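Local coordinates for peptide ABC transporter, peptide-binding protein (Thermus thermophilus, PDB 2D5W) that binds oligopeptides, here crystallised with a pentapeptide, and probably delivers them to an ABC transporter for uptake across the membrane, at residues A91-D95 with M207-G211; I308-C314 with A455-T461; K318-L322 with V403-I407. All blocks are in the same frame, centred on the assembly; numbering follows the deposited sequence.

Interaction 1. Residues A91-D95 with M207-G211; sequences AKWSD and MVYSG
Neither segment is helix or strand; they run roughly antiparallel, end-to-end directions 158° apart, with W93 beside S210 (CA to CA 4.7 Å) and S94 beside Y209 (CA to CA 5.0 Å). K92 is extended, its CB pointing away, and joins through its backbone: one water donates to K92 O (2.8 Å) and to S210 O (3.0 Å). W93, m at chi1, brings its indole to the partner, CE3 3.7 Å from V208 CG2 and CZ3 3.7 Å from S210 CB; its NE1 hydrogen-bonds D103. The contact joins two loops of the solute-binding protein, one leading to helix 101-112, the other to strand 213-219, an edge of a mixed five-stranded sheet. At S94 the chain turns (phi/psi -64/-15). With chi1 p, S94 OG accepts from Y209 N (2.8 Å), while S94 N gives Y209 O a weak, bent hydrogen bond (2.7 Å, 124°), so both backbone polar atoms of Y209 meet one serine. D95, also p, sets OD2 3.5 Å from V208 CG1 and hydrogen-bonds H160 on helix 159-173.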
loop_
_atom_site.group_PDB
_atom_site.type_symbol
_atom_site.label_atom_id
_atom_site.label_comp_id
_atom_site.label_asym_id
_atom_site.label_seq_id
_atom_site.Cartn_x
_atom_site.Cartn_y
_atom_site.Cartn_z
ATOM N N ALA A 91 7.559 -13.438 23.727
ATOM C CA ALA A 91 6.782 -13.206 22.509
ATOM C C ALA A 91 5.926 -14.454 22.321
ATOM O O ALA A 91 6.455 -15.559 22.194
ATOM C CB ALA A 91 7.708 -13.017 21.319
ATOM N N LYS A 92 4.609 -14.281 22.302
ATOM C CA LYS A 92 3.706 -15.419 22.170
ATOM C C LYS A 92 2.495 -15.199 21.278
ATOM O O LYS A 92 1.977 -14.086 21.165
ATOM C CB LYS A 92 3.191 -15.845 23.552
ATOM C CG LYS A 92 4.265 -16.297 24.525
ATOM C CD LYS A 92 3.655 -16.810 25.823
ATOM C CE LYS A 92 4.736 -17.117 26.846
ATOM N NZ LYS A 92 5.781 -18.019 26.293
ATOM N N TRP A 93 2.046 -16.282 20.655
ATOM C CA TRP A 93 0.856 -16.246 19.821
ATOM C C TRP A 93 -0.344 -16.196 20.770
ATOM O O TRP A 93 -0.230 -16.544 21.956
ATOM C CB TRP A 93 0.776 -17.495 18.942
ATOM C CG TRP A 93 1.875 -17.600 17.920
ATOM C CD1 TRP A 93 2.964 -18.427 17.961
ATOM C CD2 TRP A 93 1.987 -16.851 16.703
ATOM N NE1 TRP A 93 3.745 -18.239 16.844
ATOM C CE2 TRP A 93 3.171 -17.275 16.056
ATOM C CE3 TRP A 93 1.203 -15.858 16.096
ATOM C CZ2 TRP A 93 3.590 -16.742 14.831
ATOM C CZ3 TRP A 93 1.621 -15.327 14.877
ATOM C CH2 TRP A 93 2.804 -15.772 14.259
ATOM N N SER A 94 -1.494 -15.782 20.248
ATOM C CA SER A 94 -2.702 -15.661 21.056
ATOM C C SER A 94 -3.217 -16.979 21.634
ATOM O O SER A 94 -4.051 -16.965 22.540
ATOM C CB SER A 94 -3.810 -14.975 20.251
ATOM O OG SER A 94 -4.078 -15.673 19.052
ATOM N N ASP A 95 -2.734 -18.108 21.121
ATOM C CA ASP A 95 -3.156 -19.405 21.645
ATOM C C ASP A 95 -2.197 -19.889 22.731
ATOM O O ASP A 95 -2.333 -21.004 23.240
ATOM C CB ASP A 95 -3.259 -20.453 20.527
ATOM C CG ASP A 95 -1.938 -20.703 19.818
ATOM O OD1 ASP A 95 -0.927 -20.055 20.164
ATOM O OD2 ASP A 95 -1.921 -21.560 18.903
ATOM N N MET A 207 -6.842 -18.819 12.351
ATOM C CA MET A 207 -5.558 -18.186 12.634
ATOM C C MET A 207 -5.337 -17.849 14.102
ATOM O O MET A 207 -6.262 -17.902 14.917
ATOM C CB MET A 207 -5.422 -16.896 11.814
ATOM C CG MET A 207 -5.068 -17.101 10.349
ATOM S SD MET A 207 -3.409 -17.803 10.129
ATOM C CE MET A 207 -2.380 -16.339 10.405
ATOM N N VAL A 208 -4.083 -17.533 14.422
ATOM C CA VAL A 208 -3.702 -17.084 15.754
ATOM C C VAL A 208 -3.020 -15.739 15.527
ATOM O O VAL A 208 -2.597 -15.436 14.403
ATOM C CB VAL A 208 -2.778 -18.070 16.500
ATOM C CG1 VAL A 208 -3.552 -19.352 16.807
ATOM C CG2 VAL A 208 -1.531 -18.351 15.693
ATOM N N TYR A 209 -2.898 -14.955 16.592
ATOM C CA TYR A 209 -2.408 -13.589 16.500
ATOM C C TYR A 209 -1.245 -13.248 17.417
ATOM O O TYR A 209 -1.173 -13.732 18.539
ATOM C CB TYR A 209 -3.614 -12.686 16.769
ATOM C CG TYR A 209 -4.778 -13.067 15.873
ATOM C CD1 TYR A 209 -4.849 -12.588 14.567
ATOM C CD2 TYR A 209 -5.735 -14.006 16.278
ATOM C CE1 TYR A 209 -5.822 -13.026 13.686
ATOM C CE2 TYR A 209 -6.720 -14.458 15.392
ATOM C CZ TYR A 209 -6.751 -13.959 14.093
ATOM O OH TYR A 209 -7.690 -14.394 13.186
ATOM N N SER A 210 -0.347 -12.392 16.938
ATOM C CA SER A 210 0.837 -12.006 17.704
ATOM C C SER A 210 0.822 -10.569 18.206
ATOM O O SER A 210 1.729 -10.158 18.929
ATOM C CB SER A 210 2.075 -12.186 16.836
ATOM O OG SER A 210 1.974 -11.343 15.699
ATOM N N GLY A 211 -0.190 -9.804 17.806
ATOM C CA GLY A 211 -0.270 -8.412 18.207
ATOM C C GLY A 211 -0.968 -8.167 19.527
ATOM O O GLY A 211 -1.340 -9.107 20.221
HETATM O O HOH W 1 3.155 -11.560 21.119
#

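Interaction 2. Residues I308-C314 with A455-T461; sequences INKFENC and ASECKWT
A disulfide and three asparagine side-chain hydrogen bonds tie two loops, one leaving strand 293-308, the other entering strand 463-469. C314 SG and C458 SG lie 2.0 Å apart with chi3 -96°; both chi1 are m, and C458 has positive phi (62/32). N309 (chi1 t) stands opposite T461, CA to CA 5.7 Å. Its ND2 donates to W460 O (2.8 Å) and A455 O (3.1 Å), while OD1 accepts from F311 N (2.8 Å) in an Asx turn. F311 to C314 form a type I beta turn, C314 N to F311 O 3.1 Å, from which N313 (chi1 p) sends ND2 to S456 O (2.7 Å). Residues 455-456 are 3-10, and C458 N hydrogen-bonds A455 O (2.8 Å). S456 CB sits over the F311 ring in a CH-pi contact, 3.7 Å from its centroid; F311 CE1 touches A455 CB at 3.8 Å. C314 is the N-cap of helix 315-320, where N309 touches V317, and the backbones of N309 and G462 hydrogen-bond beside the paired strands 293-308 and 463-469.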
loop_
_atom_site.group_PDB
_atom_site.type_symbol
_atom_site.label_atom_id
_atom_site.label_comp_id
_atom_site.label_asym_id
_atom_site.label_seq_id
_atom_site.Cartn_x
_atom_site.Cartn_y
_atom_site.Cartn_z
ATOM N N ILE A 308 -2.344 3.251 -16.336
ATOM C CA ILE A 308 -2.740 3.052 -17.722
ATOM C C ILE A 308 -2.282 1.682 -18.198
ATOM O O ILE A 308 -1.104 1.349 -18.080
ATOM C CB ILE A 308 -2.064 4.109 -18.627
ATOM C CG1 ILE A 308 -2.397 5.522 -18.136
ATOM C CG2 ILE A 308 -2.472 3.899 -20.078
ATOM C CD1 ILE A 308 -3.841 5.922 -18.296
ATOM N N ASN A 309 -3.206 0.888 -18.728
ATOM C CA ASN A 309 -2.843 -0.428 -19.234
ATOM C C ASN A 309 -2.047 -0.224 -20.525
ATOM O O ASN A 309 -2.564 0.342 -21.488
ATOM C CB ASN A 309 -4.096 -1.248 -19.533
ATOM C CG ASN A 309 -3.773 -2.676 -19.919
ATOM O OD1 ASN A 309 -2.708 -2.949 -20.466
ATOM N ND2 ASN A 309 -4.694 -3.593 -19.650
ATOM N N LYS A 310 -0.794 -0.672 -20.540
ATOM C CA LYS A 310 0.054 -0.524 -21.718
ATOM C C LYS A 310 0.442 -1.873 -22.315
ATOM O O LYS A 310 1.378 -1.958 -23.119
ATOM C CB LYS A 310 1.311 0.272 -21.353
ATOM C CG LYS A 310 1.012 1.684 -20.859
ATOM C CD LYS A 310 2.260 2.381 -20.324
ATOM C CE LYS A 310 2.792 1.715 -19.058
ATOM N NZ LYS A 310 1.824 1.787 -17.923
ATOM N N PHE A 311 -0.273 -2.927 -21.928
ATOM C CA PHE A 311 0.016 -4.264 -22.446
ATOM C C PHE A 311 -0.487 -4.411 -23.873
ATOM O O PHE A 311 -1.691 -4.431 -24.123
ATOM C CB PHE A 311 -0.620 -5.339 -21.566
ATOM C CG PHE A 311 0.039 -5.493 -20.229
ATOM C CD1 PHE A 311 -0.453 -4.829 -19.109
ATOM C CD2 PHE A 311 1.165 -6.294 -20.092
ATOM C CE1 PHE A 311 0.170 -4.964 -17.872
ATOM C CE2 PHE A 311 1.794 -6.435 -18.861
ATOM C CZ PHE A 311 1.297 -5.770 -17.749
ATOM N N GLU A 312 0.456 -4.536 -24.800
ATOM C CA GLU A 312 0.148 -4.657 -26.216
ATOM C C GLU A 312 -0.614 -5.916 -26.626
ATOM O O GLU A 312 -1.157 -5.977 -27.728
ATOM C CB GLU A 312 1.442 -4.526 -27.023
ATOM C CG GLU A 312 2.010 -3.110 -27.001
ATOM C CD GLU A 312 3.470 -3.044 -27.401
ATOM O OE1 GLU A 312 3.829 -3.603 -28.458
ATOM O OE2 GLU A 312 4.260 -2.422 -26.657
ATOM N N ASN A 313 -0.660 -6.919 -25.754
ATOM C CA ASN A 313 -1.387 -8.141 -26.081
ATOM C C ASN A 313 -2.896 -7.937 -25.942
ATOM O O ASN A 313 -3.680 -8.791 -26.353
ATOM C CB ASN A 313 -0.924 -9.310 -25.206
ATOM C CG ASN A 313 -1.023 -9.009 -23.730
ATOM O OD1 ASN A 313 -0.279 -8.184 -23.203
ATOM N ND2 ASN A 313 -1.948 -9.678 -23.052
ATOM N N CYS A 314 -3.299 -6.816 -25.342
ATOM C CA CYS A 314 -4.717 -6.483 -25.205
ATOM C C CYS A 314 -4.981 -5.542 -26.370
ATOM O O CYS A 314 -4.524 -4.403 -26.370
ATOM C CB CYS A 314 -5.004 -5.768 -23.878
ATOM S SG CYS A 314 -4.632 -6.781 -22.414
ATOM N N ALA A 455 -3.836 -6.834 -15.418
ATOM C CA ALA A 455 -4.009 -5.995 -16.600
ATOM C C ALA A 455 -3.445 -6.724 -17.825
ATOM O O ALA A 455 -3.913 -6.521 -18.947
ATOM C CB ALA A 455 -3.299 -4.657 -16.410
ATOM N N SER A 456 -2.441 -7.574 -17.609
ATOM C CA SER A 456 -1.833 -8.319 -18.711
ATOM C C SER A 456 -2.825 -9.315 -19.302
ATOM O O SER A 456 -2.627 -9.816 -20.411
ATOM C CB SER A 456 -0.572 -9.051 -18.239
ATOM O OG SER A 456 -0.885 -10.078 -17.316
ATOM N N GLU A 457 -3.884 -9.603 -18.551
ATOM C CA GLU A 457 -4.940 -10.513 -18.992
ATOM C C GLU A 457 -6.148 -9.675 -19.410
ATOM O O GLU A 457 -7.242 -10.196 -19.620
ATOM C CB GLU A 457 -5.334 -11.469 -17.862
ATOM C CG GLU A 457 -4.251 -12.468 -17.478
ATOM C CD GLU A 457 -3.960 -13.467 -18.582
ATOM O OE1 GLU A 457 -4.909 -14.133 -19.045
ATOM O OE2 GLU A 457 -2.783 -13.592 -18.980
ATOM N N CYS A 458 -5.923 -8.367 -19.506
ATOM C CA CYS A 458 -6.928 -7.389 -19.910
ATOM C C CYS A 458 -8.144 -7.283 -18.976
ATOM O O CYS A 458 -9.252 -6.985 -19.422
ATOM C CB CYS A 458 -7.377 -7.667 -21.357
ATOM S SG CYS A 458 -6.042 -8.251 -22.463
ATOM N N LYS A 459 -7.929 -7.504 -17.679
ATOM C CA LYS A 459 -9.010 -7.408 -16.696
ATOM C C LYS A 459 -9.522 -5.970 -16.621
ATOM O O LYS A 459 -10.721 -5.743 -16.477
ATOM C CB LYS A 459 -8.538 -7.896 -15.326
ATOM C CG LYS A 459 -8.529 -9.413 -15.188
ATOM C CD LYS A 459 -9.941 -9.993 -15.250
ATOM C CE LYS A 459 -10.812 -9.482 -14.110
ATOM N NZ LYS A 459 -12.178 -10.082 -14.120
ATOM N N TRP A 460 -8.604 -5.007 -16.661
ATOM C CA TRP A 460 -8.974 -3.596 -16.724
ATOM C C TRP A 460 -8.194 -3.158 -17.961
ATOM O O TRP A 460 -7.044 -3.561 -18.150
ATOM C CB TRP A 460 -8.622 -2.800 -15.453
ATOM C CG TRP A 460 -7.248 -2.932 -14.898
ATOM C CD1 TRP A 460 -6.788 -3.903 -14.054
ATOM C CD2 TRP A 460 -6.171 -2.009 -15.075
ATOM N NE1 TRP A 460 -5.491 -3.637 -13.691
ATOM C CE2 TRP A 460 -5.086 -2.479 -14.305
ATOM C CE3 TRP A 460 -6.016 -0.826 -15.812
ATOM C CZ2 TRP A 460 -3.862 -1.805 -14.250
ATOM C CZ3 TRP A 460 -4.800 -0.159 -15.757
ATOM C CH2 TRP A 460 -3.739 -0.651 -14.982
ATOM N N THR A 461 -8.828 -2.355 -18.808
ATOM C CA THR A 461 -8.249 -1.989 -20.097
ATOM C C THR A 461 -7.949 -0.536 -20.412
ATOM O O THR A 461 -7.645 -0.208 -21.563
ATOM C CB THR A 461 -9.170 -2.485 -21.214
ATOM O OG1 THR A 461 -10.450 -1.854 -21.069
ATOM C CG2 THR A 461 -9.349 -3.998 -21.129
#

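Interaction 3. Residues K318-L322 with V403-I407; sequences KDLGL and VRFEI
No hydrogen bond crosses this buried contact between the C-terminal end of helix 315-320 and strand 401-410; apolar packing holds it, burying 333 Å². The segments run in broadly the same direction, 35° apart end to end, with D319 facing V403 (CA to CA 6.3 Å) and L320 facing F405 (CA to CA 6.2 Å). L320, chi1 m and chi2 t, reaches over the strand: CD2 lies 3.6 Å from R404 O and makes a CH-pi contact over the F405 face, 4.2 Å from the ring centroid, while CD1 is 4.0 Å from I407 CG1. L322, with the same rotamer, adds CD2 to I407 CD1 at 3.9 Å. V403 and I407 point CB toward 318-322 and R404 and E406 point theirs away, with F405 (chi1 t) sideways between them.

D319 CG is 3.4 Å from V403 CG1, but its carboxylate forms a salt bridge with R401 and accepts a hydrogen bond from Q315. R404 NH2 meets E406 OE1 at 3.4 Å in a salt bridge whose hydrogen bond is weak, and R404 forms a salt bridge with D391.

F405 (phi/psi -84/73) centres an inverse gamma turn that interrupts the strand. G321, at positive phi (71/29), is the C-prime residue of a Schellman motif ending the helix, with L322 N hydrogen-bonded to V317 O: a capped helix end packed against an interrupted strand of a mixed beta sheet.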
loop_
_atom_site.group_PDB
_atom_site.type_symbol
_atom_site.label_atom_id
_atom_site.label_comp_id
_atom_site.label_asym_id
_atom_site.label_seq_id
_atom_site.Cartn_x
_atom_site.Cartn_y
_atom_site.Cartn_z
ATOM N N LYS A 318 -3.878 -1.360 -27.808
ATOM C CA LYS A 318 -3.287 -0.944 -29.076
ATOM C C LYS A 318 -4.254 -0.072 -29.871
ATOM O O LYS A 318 -3.843 0.894 -30.506
ATOM C CB LYS A 318 -2.878 -2.165 -29.904
ATOM C CG LYS A 318 -1.753 -2.979 -29.275
ATOM C CD LYS A 318 -1.210 -4.037 -30.230
ATOM C CE LYS A 318 -0.496 -3.409 -31.421
ATOM N NZ LYS A 318 0.072 -4.440 -32.341
ATOM N N ASP A 319 -5.539 -0.415 -29.827
ATOM C CA ASP A 319 -6.561 0.356 -30.530
ATOM C C ASP A 319 -6.555 1.806 -30.054
ATOM O O ASP A 319 -6.566 2.742 -30.858
ATOM C CB ASP A 319 -7.945 -0.253 -30.289
ATOM C CG ASP A 319 -8.161 -1.550 -31.048
ATOM O OD1 ASP A 319 -9.184 -2.218 -30.795
ATOM O OD2 ASP A 319 -7.316 -1.900 -31.899
ATOM N N LEU A 320 -6.533 1.984 -28.738
ATOM C CA LEU A 320 -6.530 3.316 -28.140
ATOM C C LEU A 320 -5.151 3.966 -28.167
ATOM O O LEU A 320 -5.020 5.165 -27.922
ATOM C CB LEU A 320 -7.021 3.241 -26.694
ATOM C CG LEU A 320 -8.469 2.800 -26.485
ATOM C CD1 LEU A 320 -8.754 2.673 -24.993
ATOM C CD2 LEU A 320 -9.402 3.812 -27.127
ATOM N N GLY A 321 -4.128 3.167 -28.454
ATOM C CA GLY A 321 -2.769 3.681 -28.498
ATOM C C GLY A 321 -2.211 4.043 -27.131
ATOM O O GLY A 321 -1.346 4.912 -27.014
ATOM N N LEU A 322 -2.685 3.365 -26.092
ATOM C CA LEU A 322 -2.224 3.655 -24.738
ATOM C C LEU A 322 -0.747 3.344 -24.529
ATOM O O LEU A 322 -0.134 3.836 -23.584
ATOM C CB LEU A 322 -3.069 2.891 -23.716
ATOM C CG LEU A 322 -4.565 3.214 -23.763
ATOM C CD1 LEU A 322 -5.289 2.471 -22.652
ATOM C CD2 LEU A 322 -4.771 4.710 -23.608
ATOM N N VAL A 403 -12.047 1.922 -34.684
ATOM C CA VAL A 403 -12.020 2.027 -33.235
ATOM C C VAL A 403 -12.414 3.424 -32.770
ATOM O O VAL A 403 -12.107 4.426 -33.425
ATOM C CB VAL A 403 -10.617 1.685 -32.682
ATOM C CG1 VAL A 403 -10.220 0.280 -33.112
ATOM C CG2 VAL A 403 -9.601 2.693 -33.170
ATOM N N ARG A 404 -13.109 3.472 -31.639
ATOM C CA ARG A 404 -13.559 4.726 -31.046
ATOM C C ARG A 404 -12.802 4.966 -29.749
ATOM O O ARG A 404 -12.504 4.023 -29.014
ATOM C CB ARG A 404 -15.055 4.664 -30.744
ATOM C CG ARG A 404 -15.931 4.539 -31.967
ATOM C CD ARG A 404 -17.400 4.433 -31.593
ATOM N NE ARG A 404 -17.864 5.565 -30.795
ATOM C CZ ARG A 404 -17.957 5.565 -29.469
ATOM N NH1 ARG A 404 -18.391 6.645 -28.835
ATOM N NH2 ARG A 404 -17.627 4.485 -28.775
ATOM N N PHE A 405 -12.503 6.226 -29.456
ATOM C CA PHE A 405 -11.779 6.533 -28.236
ATOM C C PHE A 405 -12.696 6.630 -27.023
ATOM O O PHE A 405 -12.991 7.717 -26.521
ATOM C CB PHE A 405 -10.959 7.817 -28.397
ATOM C CG PHE A 405 -9.712 7.849 -27.548
ATOM C CD1 PHE A 405 -8.484 8.185 -28.110
ATOM C CD2 PHE A 405 -9.761 7.530 -26.192
ATOM C CE1 PHE A 405 -7.321 8.199 -27.337
ATOM C CE2 PHE A 405 -8.602 7.542 -25.411
ATOM C CZ PHE A 405 -7.383 7.877 -25.987
ATOM N N GLU A 406 -13.170 5.467 -26.591
ATOM C CA GLU A 406 -13.989 5.344 -25.393
ATOM C C GLU A 406 -13.066 4.530 -24.501
ATOM O O GLU A 406 -12.733 3.385 -24.819
ATOM C CB GLU A 406 -15.274 4.565 -25.661
ATOM C CG GLU A 406 -16.114 4.354 -24.411
ATOM C CD GLU A 406 -17.351 3.520 -24.667
ATOM O OE1 GLU A 406 -18.195 3.941 -25.485
ATOM O OE2 GLU A 406 -17.477 2.443 -24.051
ATOM N N ILE A 407 -12.640 5.127 -23.396
ATOM C CA ILE A 407 -11.703 4.474 -22.499
ATOM C C ILE A 407 -12.324 4.137 -21.150
ATOM O O ILE A 407 -13.077 4.929 -20.584
ATOM C CB ILE A 407 -10.456 5.384 -22.319
ATOM C CG1 ILE A 407 -9.361 4.653 -21.545
ATOM C CG2 ILE A 407 -10.851 6.686 -21.630
ATOM C CD1 ILE A 407 -8.037 5.390 -21.542
#

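In the fold
Interaction 1 closes before interaction 2 opens along the chain, and interaction 3 is nested inside the loop that 308-314 and 455-461 close. Interactions 2 and 3 are neighbours, centres about 12 Å apart, and share helix 315-320: C314 sits at the N-cap position before it and 318-322 ends it. They touch directly, N309 O lying 3.4 Å from L322 CB and T461 O 3.7 Å from L322 CD1. Their strands 293-308, 463-469 and 401-410 belong to one mixed sheet. Interaction 1 lies across the chain's centre, about 41 and 51 Å from them between centres, beside the separate sheet containing strand 213-219, consistent with the multi-lobed build of peptide-binding proteins.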